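Local structure of prolyl endopeptidase (Myxococcus xanthus, 2BKL) at residues P409-P412 and E413-Q416; Q36-M39 and T40-A44; P188-P191 and S192-V195; T544-P547 and E548-G551; R205-T208 and L209-P213. The protein probably hydrolyses oligopeptides after proline and, less readily, after alanine, acting as a serine endopeptidase of the S9A family. All coordinates share one frame; numbering follows the deposited sequence.

Interaction 1: P409-P412 and E413-Q416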
loop_
_atom_site.group_PDB
_atom_site.type_symbol
_atom_site.label_atom_id
_atom_site.label_comp_id
_atom_site.label_asym_id
_atom_site.label_seq_id
_atom_site.Cartn_x
_atom_site.Cartn_y
_atom_site.Cartn_z
ATOM N N PRO A 409 -4.347 19.707 -16.086
ATOM C CA PRO A 409 -5.331 20.685 -16.581
ATOM C C PRO A 409 -6.521 20.800 -15.632
ATOM O O PRO A 409 -7.582 20.234 -15.894
ATOM C CB PRO A 409 -5.731 20.120 -17.942
ATOM C CG PRO A 409 -5.535 18.655 -17.797
ATOM C CD PRO A 409 -4.357 18.476 -16.883
ATOM N N MET A 410 -6.338 21.557 -14.560
ATOM C CA MET A 410 -7.360 21.764 -13.533
ATOM C C MET A 410 -7.093 23.103 -12.880
ATOM O O MET A 410 -6.009 23.656 -13.035
ATOM C CB MET A 410 -7.241 20.684 -12.459
ATOM C CG MET A 410 -5.801 20.577 -11.941
ATOM S SD MET A 410 -5.530 20.004 -10.296
ATOM C CE MET A 410 -6.941 20.680 -9.476
ATOM N N ASN A 411 -8.075 23.626 -12.152
ATOM C CA ASN A 411 -7.918 24.882 -11.417
ATOM C C ASN A 411 -8.107 24.629 -9.935
ATOM O O ASN A 411 -9.240 24.501 -9.475
ATOM C CB ASN A 411 -8.926 25.925 -11.905
ATOM C CG ASN A 411 -8.804 27.260 -11.156
ATOM O OD1 ASN A 411 -7.976 27.427 -10.246
ATOM N ND2 ASN A 411 -9.639 28.223 -11.545
ATOM N N PRO A 412 -7.004 24.532 -9.188
ATOM C CA PRO A 412 -7.062 24.190 -7.757
ATOM C C PRO A 412 -7.893 25.158 -6.911
ATOM O O PRO A 412 -8.444 24.729 -5.885
ATOM C CB PRO A 412 -5.594 24.227 -7.316
ATOM C CG PRO A 412 -4.800 24.103 -8.574
ATOM C CD PRO A 412 -5.608 24.714 -9.650
ATOM N N GLU A 413 -8.004 26.417 -7.329
ATOM C CA GLU A 413 -8.722 27.439 -6.559
ATOM C C GLU A 413 -10.230 27.233 -6.507
ATOM O O GLU A 413 -10.936 27.870 -5.715
ATOM C CB GLU A 413 -8.425 28.835 -7.134
ATOM C CG GLU A 413 -6.947 29.204 -7.103
ATOM C CD GLU A 413 -6.339 29.103 -5.708
ATOM O OE1 GLU A 413 -6.808 29.836 -4.798
ATOM O OE2 GLU A 413 -5.399 28.280 -5.511
ATOM N N GLN A 414 -10.730 26.320 -7.320
ATOM C CA GLN A 414 -12.144 25.979 -7.282
ATOM C C GLN A 414 -12.505 25.055 -6.114
ATOM O O GLN A 414 -13.676 24.863 -5.851
ATOM C CB GLN A 414 -12.591 25.351 -8.614
ATOM C CG GLN A 414 -12.767 26.433 -9.717
ATOM C CD GLN A 414 -12.965 25.877 -11.119
ATOM O OE1 GLN A 414 -13.347 24.716 -11.297
ATOM N NE2 GLN A 414 -12.681 26.716 -12.131
ATOM N N TYR A 415 -11.519 24.476 -5.436
ATOM C CA TYR A 415 -11.764 23.427 -4.442
ATOM C C TYR A 415 -11.205 23.803 -3.089
ATOM O O TYR A 415 -10.314 24.661 -2.965
ATOM C CB TYR A 415 -11.113 22.091 -4.871
ATOM C CG TYR A 415 -11.365 21.744 -6.298
ATOM C CD1 TYR A 415 -12.591 21.307 -6.713
ATOM C CD2 TYR A 415 -10.387 21.908 -7.249
ATOM C CE1 TYR A 415 -12.845 21.018 -8.046
ATOM C CE2 TYR A 415 -10.627 21.626 -8.587
ATOM C CZ TYR A 415 -11.852 21.204 -8.977
ATOM O OH TYR A 415 -12.114 20.947 -10.314
ATOM N N GLN A 416 -11.761 23.176 -2.063
ATOM C CA GLN A 416 -11.189 23.317 -0.734
ATOM C C GLN A 416 -11.167 21.996 -0.034
ATOM O O GLN A 416 -11.898 21.052 -0.382
ATOM C CB GLN A 416 -11.918 24.337 0.106
ATOM C CG GLN A 416 -13.324 23.969 0.434
ATOM C CD GLN A 416 -14.061 25.039 1.228
ATOM O OE1 GLN A 416 -15.151 25.437 0.856
ATOM N NE2 GLN A 416 -13.464 25.491 2.328
HETATM O O HOH W 1 -10.593 22.345 -12.178
#
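The phenolic oxygen of Y415 is gripped by water 1, which donates to Y415 OH at 2.8 Å, and by D473 of helix 469-473. The same water accepts from the backbone N of N411, so the far end of the ring is tied back to the chain four residues earlier. Alongside this link the M410 chain, bent at chi3 (-35°), turns its methyl to the ring, M410 CE lying 3.9 Å from Y415 CE2. The turn itself is built on N411. With CG anti to the backbone N (chi1 180°), its amide brings OD1 forward to the N-H of E413, which donates to N411 OD1 at 3.1 Å. N411 O takes Q414 N at 3.2 Å, and P412 O takes Y415 N at 3.1 Å. The N411 and Q414 side chains cross at about a right angle, with ND2 of N411 3.4 Å from NE2 of Q414; these are two donors and share no hydrogen bond, and Q414 OE1 instead receives R437. Cutting Q414 back to an alanine would probably leave R437 without this acceptor and open a gap beside the N411 amide. The arrangement is an Asx turn combined with a short 3-10 turn, here leading from propeller strand 400-405 into edge strand 415-423 of the alpha/beta-hydrolase sheet.

Interaction 2: Q36-M39 and T40-A44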
loop_
_atom_site.group_PDB
_atom_site.type_symbol
_atom_site.label_atom_id
_atom_site.label_comp_id
_atom_site.label_asym_id
_atom_site.label_seq_id
_atom_site.Cartn_x
_atom_site.Cartn_y
_atom_site.Cartn_z
ATOM N N GLN A 36 -14.501 -20.906 -13.898
ATOM C CA GLN A 36 -14.057 -20.010 -14.973
ATOM C C GLN A 36 -15.207 -19.542 -15.846
ATOM O O GLN A 36 -15.286 -18.360 -16.175
ATOM C CB GLN A 36 -12.989 -20.688 -15.832
ATOM C CG GLN A 36 -11.689 -20.895 -15.092
ATOM C CD GLN A 36 -10.926 -19.590 -14.824
ATOM O OE1 GLN A 36 -10.955 -18.648 -15.641
ATOM N NE2 GLN A 36 -10.229 -19.536 -13.692
ATOM N N THR A 37 -16.125 -20.439 -16.201
ATOM C CA THR A 37 -17.302 -20.041 -16.973
ATOM C C THR A 37 -18.157 -18.975 -16.245
ATOM O O THR A 37 -18.640 -17.991 -16.847
ATOM C CB THR A 37 -18.154 -21.280 -17.285
ATOM O OG1 THR A 37 -17.399 -22.148 -18.147
ATOM C CG2 THR A 37 -19.379 -20.938 -18.071
ATOM N N TRP A 38 -18.344 -19.185 -14.947
ATOM C CA TRP A 38 -19.114 -18.266 -14.105
ATOM C C TRP A 38 -18.443 -16.903 -14.017
ATOM O O TRP A 38 -19.103 -15.861 -14.109
ATOM C CB TRP A 38 -19.308 -18.917 -12.738
ATOM C CG TRP A 38 -20.081 -18.171 -11.736
ATOM C CD1 TRP A 38 -21.408 -18.305 -11.490
ATOM C CD2 TRP A 38 -19.588 -17.196 -10.799
ATOM N NE1 TRP A 38 -21.794 -17.479 -10.458
ATOM C CE2 TRP A 38 -20.689 -16.795 -10.006
ATOM C CE3 TRP A 38 -18.320 -16.632 -10.540
ATOM C CZ2 TRP A 38 -20.560 -15.872 -8.970
ATOM C CZ3 TRP A 38 -18.201 -15.702 -9.524
ATOM C CH2 TRP A 38 -19.304 -15.329 -8.760
ATOM N N MET A 39 -17.130 -16.913 -13.846
ATOM C CA MET A 39 -16.344 -15.683 -13.820
ATOM C C MET A 39 -16.520 -14.878 -15.105
ATOM O O MET A 39 -16.774 -13.677 -15.080
ATOM C CB MET A 39 -14.877 -16.005 -13.597
ATOM C CG MET A 39 -14.588 -16.483 -12.187
ATOM S SD MET A 39 -13.034 -17.346 -12.007
ATOM C CE MET A 39 -11.898 -16.179 -12.553
ATOM N N THR A 40 -16.380 -15.552 -16.231
ATOM C CA THR A 40 -16.545 -14.888 -17.513
ATOM C C THR A 40 -17.942 -14.291 -17.631
ATOM O O THR A 40 -18.111 -13.158 -18.086
ATOM C CB THR A 40 -16.282 -15.907 -18.619
ATOM O OG1 THR A 40 -14.928 -16.349 -18.533
ATOM C CG2 THR A 40 -16.431 -15.266 -20.020
ATOM N N ALA A 41 -18.954 -15.055 -17.233
ATOM C CA ALA A 41 -20.336 -14.582 -17.300
ATOM C C ALA A 41 -20.617 -13.420 -16.346
ATOM O O ALA A 41 -21.302 -12.465 -16.716
ATOM C CB ALA A 41 -21.291 -15.725 -17.035
ATOM N N GLN A 42 -20.044 -13.481 -15.147
ATOM C CA GLN A 42 -20.197 -12.372 -14.208
ATOM C C GLN A 42 -19.544 -11.100 -14.731
ATOM O O GLN A 42 -20.155 -10.048 -14.710
ATOM C CB GLN A 42 -19.640 -12.725 -12.833
ATOM C CG GLN A 42 -20.478 -13.715 -12.010
ATOM C CD GLN A 42 -21.726 -13.132 -11.420
ATOM O OE1 GLN A 42 -21.996 -11.947 -11.548
ATOM N NE2 GLN A 42 -22.522 -13.989 -10.765
ATOM N N ASN A 43 -18.317 -11.198 -15.217
ATOM C CA ASN A 43 -17.639 -10.038 -15.776
ATOM C C ASN A 43 -18.406 -9.475 -16.993
ATOM O O ASN A 43 -18.569 -8.252 -17.121
ATOM C CB ASN A 43 -16.200 -10.343 -16.134
ATOM C CG ASN A 43 -15.499 -9.160 -16.742
ATOM O OD1 ASN A 43 -15.234 -8.165 -16.068
ATOM N ND2 ASN A 43 -15.269 -9.220 -18.051
ATOM N N ALA A 44 -18.900 -10.359 -17.859
ATOM C CA ALA A 44 -19.617 -9.909 -19.046
ATOM C C ALA A 44 -20.862 -9.137 -18.641
ATOM O O ALA A 44 -21.168 -8.079 -19.196
ATOM C CB ALA A 44 -19.973 -11.097 -19.947
#
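Q42 lies one helical turn beyond W38 on helix 33-51, and the two side chains form an i to i+4 CH-pi contact on the helix's buried side. Q42 CG sits 3.5 Å from the centroid of the indole six-membered ring, almost exactly on the ring normal (5° off). The indole gets beneath it because W38 CG is anti to the backbone N (chi1 -179°), which sweeps the ring along the helix toward Q42. Beyond CG the glutamine chain bends and turns its amide steeply against the indole, the planes 60° apart, with Q42 NE2 3.3 Å from W38 CZ2. Both polar ends find partners within the protein: Q42 NE2 bonds Q632, and W38 NE1 bonds T6. L643 and V628 of the hydrolase domain pack on this tight side, docking the N-terminal helix against strand 641-646 and helix 622-632. The solvent side is much looser. There T37 and T40 are exposed, and T40 CB lies 3.6 Å from Q36 O, while T40 N closes the regular helical bond to Q36 O at 3.0 Å. One residue on from Q42, N43 N donates to M39 O at 2.9 Å.

Interaction 3: P188-P191 and S192-V195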
loop_
_atom_site.group_PDB
_atom_site.type_symbol
_atom_site.label_atom_id
_atom_site.label_comp_id
_atom_site.label_asym_id
_atom_site.label_seq_id
_atom_site.Cartn_x
_atom_site.Cartn_y
_atom_site.Cartn_z
ATOM N N PRO A 188 12.471 -20.056 -2.601
ATOM C CA PRO A 188 12.756 -21.237 -3.427
ATOM C C PRO A 188 11.551 -21.533 -4.328
ATOM O O PRO A 188 10.452 -21.088 -4.024
ATOM C CB PRO A 188 12.950 -22.335 -2.371
ATOM C CG PRO A 188 12.058 -21.939 -1.303
ATOM C CD PRO A 188 12.181 -20.429 -1.203
ATOM N N THR A 189 11.780 -22.188 -5.470
ATOM C CA THR A 189 10.691 -22.693 -6.281
ATOM C C THR A 189 10.684 -24.192 -6.036
ATOM O O THR A 189 11.443 -24.934 -6.630
ATOM C CB THR A 189 10.881 -22.358 -7.783
ATOM O OG1 THR A 189 10.802 -20.934 -7.957
ATOM C CG2 THR A 189 9.727 -22.861 -8.620
ATOM N N ASP A 190 9.830 -24.592 -5.122
ATOM C CA ASP A 190 9.713 -25.978 -4.707
ATOM C C ASP A 190 8.245 -26.310 -4.814
ATOM O O ASP A 190 7.412 -25.760 -4.096
ATOM C CB ASP A 190 10.275 -26.070 -3.283
ATOM C CG ASP A 190 10.000 -27.392 -2.602
ATOM O OD1 ASP A 190 9.186 -28.199 -3.094
ATOM O OD2 ASP A 190 10.588 -27.607 -1.509
ATOM N N PRO A 191 7.874 -27.181 -5.744
ATOM C CA PRO A 191 6.455 -27.453 -5.993
ATOM C C PRO A 191 5.735 -28.153 -4.846
ATOM O O PRO A 191 4.519 -28.295 -4.882
ATOM C CB PRO A 191 6.494 -28.340 -7.238
ATOM C CG PRO A 191 7.838 -29.006 -7.175
ATOM C CD PRO A 191 8.763 -28.016 -6.580
ATOM N N SER A 192 6.481 -28.655 -3.863
ATOM C CA SER A 192 5.868 -29.299 -2.718
ATOM C C SER A 192 5.500 -28.331 -1.597
ATOM O O SER A 192 4.928 -28.751 -0.589
ATOM C CB SER A 192 6.771 -30.421 -2.179
ATOM O OG SER A 192 7.948 -29.976 -1.515
ATOM N N ILE A 193 5.847 -27.064 -1.758
ATOM C CA ILE A 193 5.463 -26.035 -0.781
ATOM C C ILE A 193 4.104 -25.460 -1.172
ATOM O O ILE A 193 3.938 -24.923 -2.281
ATOM C CB ILE A 193 6.501 -24.930 -0.709
ATOM C CG1 ILE A 193 7.872 -25.476 -0.274
ATOM C CG2 ILE A 193 6.036 -23.839 0.291
ATOM C CD1 ILE A 193 8.984 -24.485 -0.312
ATOM N N LYS A 194 3.151 -25.561 -0.248
ATOM C CA LYS A 194 1.818 -24.992 -0.405
ATOM C C LYS A 194 1.923 -23.469 -0.441
ATOM O O LYS A 194 2.760 -22.866 0.237
ATOM C CB LYS A 194 0.920 -25.426 0.754
ATOM C CG LYS A 194 0.628 -26.921 0.782
ATOM C CD LYS A 194 -0.120 -27.307 2.068
ATOM C CE LYS A 194 -0.701 -28.707 1.987
ATOM N NZ LYS A 194 0.324 -29.768 2.224
ATOM N N VAL A 195 1.072 -22.849 -1.246
ATOM C CA VAL A 195 1.128 -21.419 -1.490
ATOM C C VAL A 195 1.010 -20.694 -0.150
ATOM O O VAL A 195 1.739 -19.749 0.120
ATOM C CB VAL A 195 -0.015 -20.971 -2.454
ATOM C CG1 VAL A 195 -0.153 -19.412 -2.504
ATOM C CG2 VAL A 195 0.186 -21.553 -3.863
#
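S192, I193 and D190 give up the most surface here, and D190 holds the other two in different ways. Its OD1 accepts twice from S192: the hydroxyl donates from S192 OG to D190 OD1 at 2.7 Å on the syn side of the carboxylate, and the backbone S192 N donates to D190 OD1 at 2.8 Å on the anti side, farther from the carboxylate plane. The amide and the hydroxyl of one serine both point to a single oxygen, which fixes the rotation of the carboxylate and would probably draw negative charge toward OD1. The serine hydroxyl can join in because its first torsion (chi1 71°) folds OG back toward D190 instead of letting it reach away. I193 meets the same aspartate with its aliphatic arm. D190 CB lies 3.6 Å from I193 CD1, and D190 OD2 lies 3.7 Å from I193 CG1, the two side chains crossing at about a right angle. The same methyl meets a second neighbour: P188 CG lies 4.1 Å from I193 CD1, and Y201 touches both P188 and I193, giving the exposed loop a small apolar patch. The backbone closes where I193 N donates to D190 O at 3.1 Å. P191, with phi -67°, suits the second position of the turn. A type I beta turn from D190 to I193 overlaid by an Asx turn, with proline following the aspartate, thus lies within the long connection between the neighbouring antiparallel strands 181-186 and 203-208 of one propeller blade.

Interaction 4: T544-P547 and E548-G551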
loop_
_atom_site.group_PDB
_atom_site.type_symbol
_atom_site.label_atom_id
_atom_site.label_comp_id
_atom_site.label_asym_id
_atom_site.label_seq_id
_atom_site.Cartn_x
_atom_site.Cartn_y
_atom_site.Cartn_z
ATOM N N THR A 544 -22.638 -4.933 5.455
ATOM C CA THR A 544 -23.363 -6.031 6.093
ATOM C C THR A 544 -23.875 -5.663 7.479
ATOM O O THR A 544 -24.906 -6.185 7.922
ATOM C CB THR A 544 -22.528 -7.337 6.150
ATOM O OG1 THR A 544 -21.234 -7.104 6.698
ATOM C CG2 THR A 544 -22.314 -7.953 4.737
ATOM N N GLN A 545 -23.164 -4.787 8.182
ATOM C CA GLN A 545 -23.583 -4.338 9.528
ATOM C C GLN A 545 -24.662 -3.274 9.539
ATOM O O GLN A 545 -25.607 -3.347 10.334
ATOM C CB GLN A 545 -22.364 -3.831 10.316
ATOM C CG GLN A 545 -21.384 -4.947 10.619
ATOM C CD GLN A 545 -20.213 -4.533 11.474
ATOM O OE1 GLN A 545 -19.973 -3.346 11.715
ATOM N NE2 GLN A 545 -19.453 -5.527 11.934
ATOM N N ARG A 546 -24.509 -2.269 8.686
ATOM C CA ARG A 546 -25.375 -1.100 8.692
ATOM C C ARG A 546 -25.694 -0.685 7.272
ATOM O O ARG A 546 -25.367 0.426 6.844
ATOM C CB ARG A 546 -24.720 0.053 9.437
ATOM C CG ARG A 546 -24.412 -0.248 10.884
ATOM C CD ARG A 546 -25.547 -0.099 11.789
ATOM N NE ARG A 546 -26.141 1.244 11.827
ATOM C CZ ARG A 546 -25.649 2.341 12.422
ATOM N NH1 ARG A 546 -24.490 2.379 13.055
ATOM N NH2 ARG A 546 -26.378 3.453 12.382
ATOM N N PRO A 547 -26.352 -1.555 6.518
ATOM C CA PRO A 547 -26.643 -1.272 5.111
ATOM C C PRO A 547 -27.450 0.019 4.914
ATOM O O PRO A 547 -27.264 0.690 3.889
ATOM C CB PRO A 547 -27.422 -2.522 4.656
ATOM C CG PRO A 547 -27.976 -3.116 5.932
ATOM C CD PRO A 547 -26.899 -2.865 6.942
ATOM N N GLU A 548 -28.282 0.370 5.883
ATOM C CA GLU A 548 -29.111 1.555 5.803
ATOM C C GLU A 548 -28.366 2.868 5.772
ATOM O O GLU A 548 -28.942 3.880 5.410
ATOM C CB GLU A 548 -30.152 1.543 6.933
ATOM C CG GLU A 548 -29.626 1.876 8.314
ATOM C CD GLU A 548 -28.875 0.751 9.047
ATOM O OE1 GLU A 548 -28.748 -0.395 8.552
ATOM O OE2 GLU A 548 -28.465 1.006 10.201
ATOM N N LEU A 549 -27.092 2.869 6.132
ATOM C CA LEU A 549 -26.302 4.116 6.103
ATOM C C LEU A 549 -25.766 4.484 4.719
ATOM O O LEU A 549 -25.291 5.600 4.542
ATOM C CB LEU A 549 -25.112 4.029 7.059
ATOM C CG LEU A 549 -25.360 3.881 8.542
ATOM C CD1 LEU A 549 -24.053 3.805 9.323
ATOM C CD2 LEU A 549 -26.198 5.029 9.066
ATOM N N TYR A 550 -25.828 3.566 3.765
ATOM C CA TYR A 550 -25.085 3.668 2.516
ATOM C C TYR A 550 -25.968 3.448 1.298
ATOM O O TYR A 550 -26.886 2.620 1.329
ATOM C CB TYR A 550 -23.956 2.632 2.510
ATOM C CG TYR A 550 -23.117 2.634 3.780
ATOM C CD1 TYR A 550 -22.237 3.678 4.051
ATOM C CD2 TYR A 550 -23.211 1.615 4.715
ATOM C CE1 TYR A 550 -21.483 3.682 5.191
ATOM C CE2 TYR A 550 -22.470 1.603 5.886
ATOM C CZ TYR A 550 -21.596 2.656 6.126
ATOM O OH TYR A 550 -20.881 2.680 7.283
ATOM N N GLY A 551 -25.709 4.207 0.238
ATOM C CA GLY A 551 -26.390 4.055 -1.029
ATOM C C GLY A 551 -25.668 3.137 -2.009
ATOM O O GLY A 551 -26.308 2.444 -2.829
#
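Two folded side chains bring R546 and E548 together: R546 bends at chi2 (-82°) and again at chi3, while E548 holds CG between its backbone N and carbonyl carbon (chi1 75°) and curls back over P547. R546 NE then donates to E548 OE2 at 2.8 Å in a fairly straight salt-bridge bond (160°), with the oxygen close to the guanidinium plane and met on its syn side. L549 covers one face of the same guanidinium, CD1 lying 3.8 Å from R546 CZ, and its other methyl, CD2, lies 3.7 Å from R546 NH2. That nitrogen has a second carboxylate partner, E514 of helix 503-518. A leucine in place of R546 would probably leave E548 and E514 without their shared cation. The backbone turns tightly: L549 N donates to R546 O at 3.1 Å and Y550 N to P547 O at 3.2 Å. The Y550 ring comes obliquely up to R546 O, with CD2 3.3 Å from that oxygen. This 3-10 turn leads from helix 534-545 to strand 552-556 of the hydrolase domain; Y550 OH is hydrogen-bonded to H510 of helix 503-518 and its ring packs on strand 527-532, while P547 rests on V603 and P606.

Interaction 5: R205-T208 and L209-P213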
loop_
_atom_site.group_PDB
_atom_site.type_symbol
_atom_site.label_atom_id
_atom_site.label_comp_id
_atom_site.label_asym_id
_atom_site.label_seq_id
_atom_site.Cartn_x
_atom_site.Cartn_y
_atom_site.Cartn_z
ATOM N N ARG A 205 20.115 -14.206 0.646
ATOM C CA ARG A 205 21.237 -14.692 -0.153
ATOM C C ARG A 205 22.109 -13.532 -0.636
ATOM O O ARG A 205 21.709 -12.384 -0.559
ATOM C CB ARG A 205 20.745 -15.519 -1.335
ATOM C CG ARG A 205 19.932 -16.752 -0.879
ATOM C CD ARG A 205 20.004 -17.915 -1.851
ATOM N NE ARG A 205 19.611 -17.532 -3.199
ATOM C CZ ARG A 205 19.595 -18.379 -4.238
ATOM N NH1 ARG A 205 19.913 -19.663 -4.047
ATOM N NH2 ARG A 205 19.264 -17.956 -5.451
ATOM N N TYR A 206 23.308 -13.857 -1.102
ATOM C CA TYR A 206 24.201 -12.880 -1.729
ATOM C C TYR A 206 24.471 -13.356 -3.130
ATOM O O TYR A 206 24.911 -14.495 -3.335
ATOM C CB TYR A 206 25.530 -12.689 -0.996
ATOM C CG TYR A 206 26.363 -11.577 -1.614
ATOM C CD1 TYR A 206 26.147 -10.273 -1.261
ATOM C CD2 TYR A 206 27.330 -11.826 -2.568
ATOM C CE1 TYR A 206 26.860 -9.230 -1.834
ATOM C CE2 TYR A 206 28.056 -10.793 -3.148
ATOM C CZ TYR A 206 27.820 -9.492 -2.760
ATOM O OH TYR A 206 28.543 -8.475 -3.353
ATOM N N HIS A 207 24.223 -12.499 -4.101
ATOM C CA HIS A 207 24.492 -12.823 -5.493
ATOM C C HIS A 207 25.734 -12.055 -5.944
ATOM O O HIS A 207 25.769 -10.820 -5.890
ATOM C CB HIS A 207 23.333 -12.466 -6.407
ATOM C CG HIS A 207 23.635 -12.776 -7.831
ATOM N ND1 HIS A 207 23.995 -14.040 -8.224
ATOM C CD2 HIS A 207 23.738 -11.992 -8.925
ATOM C CE1 HIS A 207 24.271 -14.031 -9.516
ATOM N NE2 HIS A 207 24.117 -12.808 -9.972
ATOM N N THR A 208 26.757 -12.784 -6.361
ATOM C CA THR A 208 27.933 -12.175 -6.981
ATOM C C THR A 208 27.676 -12.024 -8.480
ATOM O O THR A 208 27.326 -13.006 -9.154
ATOM C CB THR A 208 29.157 -13.059 -6.734
ATOM O OG1 THR A 208 29.478 -13.110 -5.323
ATOM C CG2 THR A 208 30.413 -12.466 -7.434
ATOM N N LEU A 209 27.794 -10.822 -9.021
ATOM C CA LEU A 209 27.522 -10.596 -10.435
ATOM C C LEU A 209 28.421 -11.469 -11.281
ATOM O O LEU A 209 29.626 -11.590 -11.003
ATOM C CB LEU A 209 27.790 -9.146 -10.848
ATOM C CG LEU A 209 26.853 -8.035 -10.420
ATOM C CD1 LEU A 209 27.145 -6.748 -11.227
ATOM C CD2 LEU A 209 25.402 -8.423 -10.573
ATOM N N GLY A 210 27.840 -12.050 -12.319
ATOM C CA GLY A 210 28.582 -12.839 -13.275
ATOM C C GLY A 210 28.700 -14.300 -12.920
ATOM O O GLY A 210 29.282 -15.050 -13.684
ATOM N N THR A 211 28.106 -14.714 -11.802
ATOM C CA THR A 211 28.147 -16.109 -11.403
ATOM C C THR A 211 26.759 -16.668 -11.441
ATOM O O THR A 211 25.783 -15.917 -11.391
ATOM C CB THR A 211 28.714 -16.270 -9.983
ATOM O OG1 THR A 211 27.815 -15.677 -9.034
ATOM C CG2 THR A 211 30.015 -15.507 -9.831
ATOM N N GLU A 212 26.671 -17.994 -11.504
ATOM C CA GLU A 212 25.374 -18.678 -11.483
ATOM C C GLU A 212 24.666 -18.476 -10.153
ATOM O O GLU A 212 25.272 -18.676 -9.118
ATOM C CB GLU A 212 25.567 -20.188 -11.705
ATOM C CG GLU A 212 26.197 -20.521 -13.040
ATOM C CD GLU A 212 27.718 -20.709 -12.966
ATOM O OE1 GLU A 212 28.392 -20.098 -12.086
ATOM O OE2 GLU A 212 28.253 -21.481 -13.798
ATOM N N PRO A 213 23.388 -18.072 -10.147
ATOM C CA PRO A 213 22.664 -17.895 -8.877
ATOM C C PRO A 213 22.547 -19.156 -7.976
ATOM O O PRO A 213 22.361 -18.992 -6.773
ATOM C CB PRO A 213 21.284 -17.390 -9.328
ATOM C CG PRO A 213 21.582 -16.729 -10.617
ATOM C CD PRO A 213 22.597 -17.601 -11.298
HETATM O O HOH W 2 26.709 -15.851 -6.487
#
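T208 O is held by both the side chain and the backbone of T211, closing a type II beta turn at the end of propeller-blade strand 203-208. T211 OG1 donates to T208 O at 2.7 Å and T211 N donates to T208 O at 3.2 Å, both from the same face of the carbonyl. The hydroxyl gets there because OG1 is tucked over T211's own backbone (chi1 66°). Water 2 adds a bridge, donating to T211 OG1 at 2.8 Å and accepting from T208 N. G210 sits at the turn's third position with phi 89°, where a side chain would jam against the preceding carbonyl oxygen. Next outward comes H207: its ring edge faces T211 O, with CE1 3.1 Å from that oxygen and near the ring plane. Aspartates on two sides set the ring, D216 bonding ND1 and D163 bonding NE2, a pairing consistent with a positively charged imidazole. D163 also takes G210 N, so one second-shell carboxylate positions both ring and turn. R205, hydrogen-bonded to Y184 and in cation-pi contact with W186, comes near the end of the segment, R205 NH2 lying 3.5 Å from P213 O, while P213 CG packs 4.0 Å from H207 CE1.

Overall arrangement
From the N terminus, interaction 2 comes first, more than two turns of helix 33-51 docked on the hydrolase domain. Interaction 3 then closes a turn in the connection between strands 181-186 and 203-208, and interaction 5 closes the turn at the far end of strand 203-208; both belong to the same propeller blade, their nearest atoms about 7 Å apart. Interaction 1 turns the chain from the propeller into the hydrolase sheet's edge strand, and interaction 4 links helix 534-545 to strand 552-556 within that domain. All five are local and follow in series, none nesting or crossing. Interactions 4 and 5 lie farthest apart, centres about 55 Å, on opposite sides of the chain's centre.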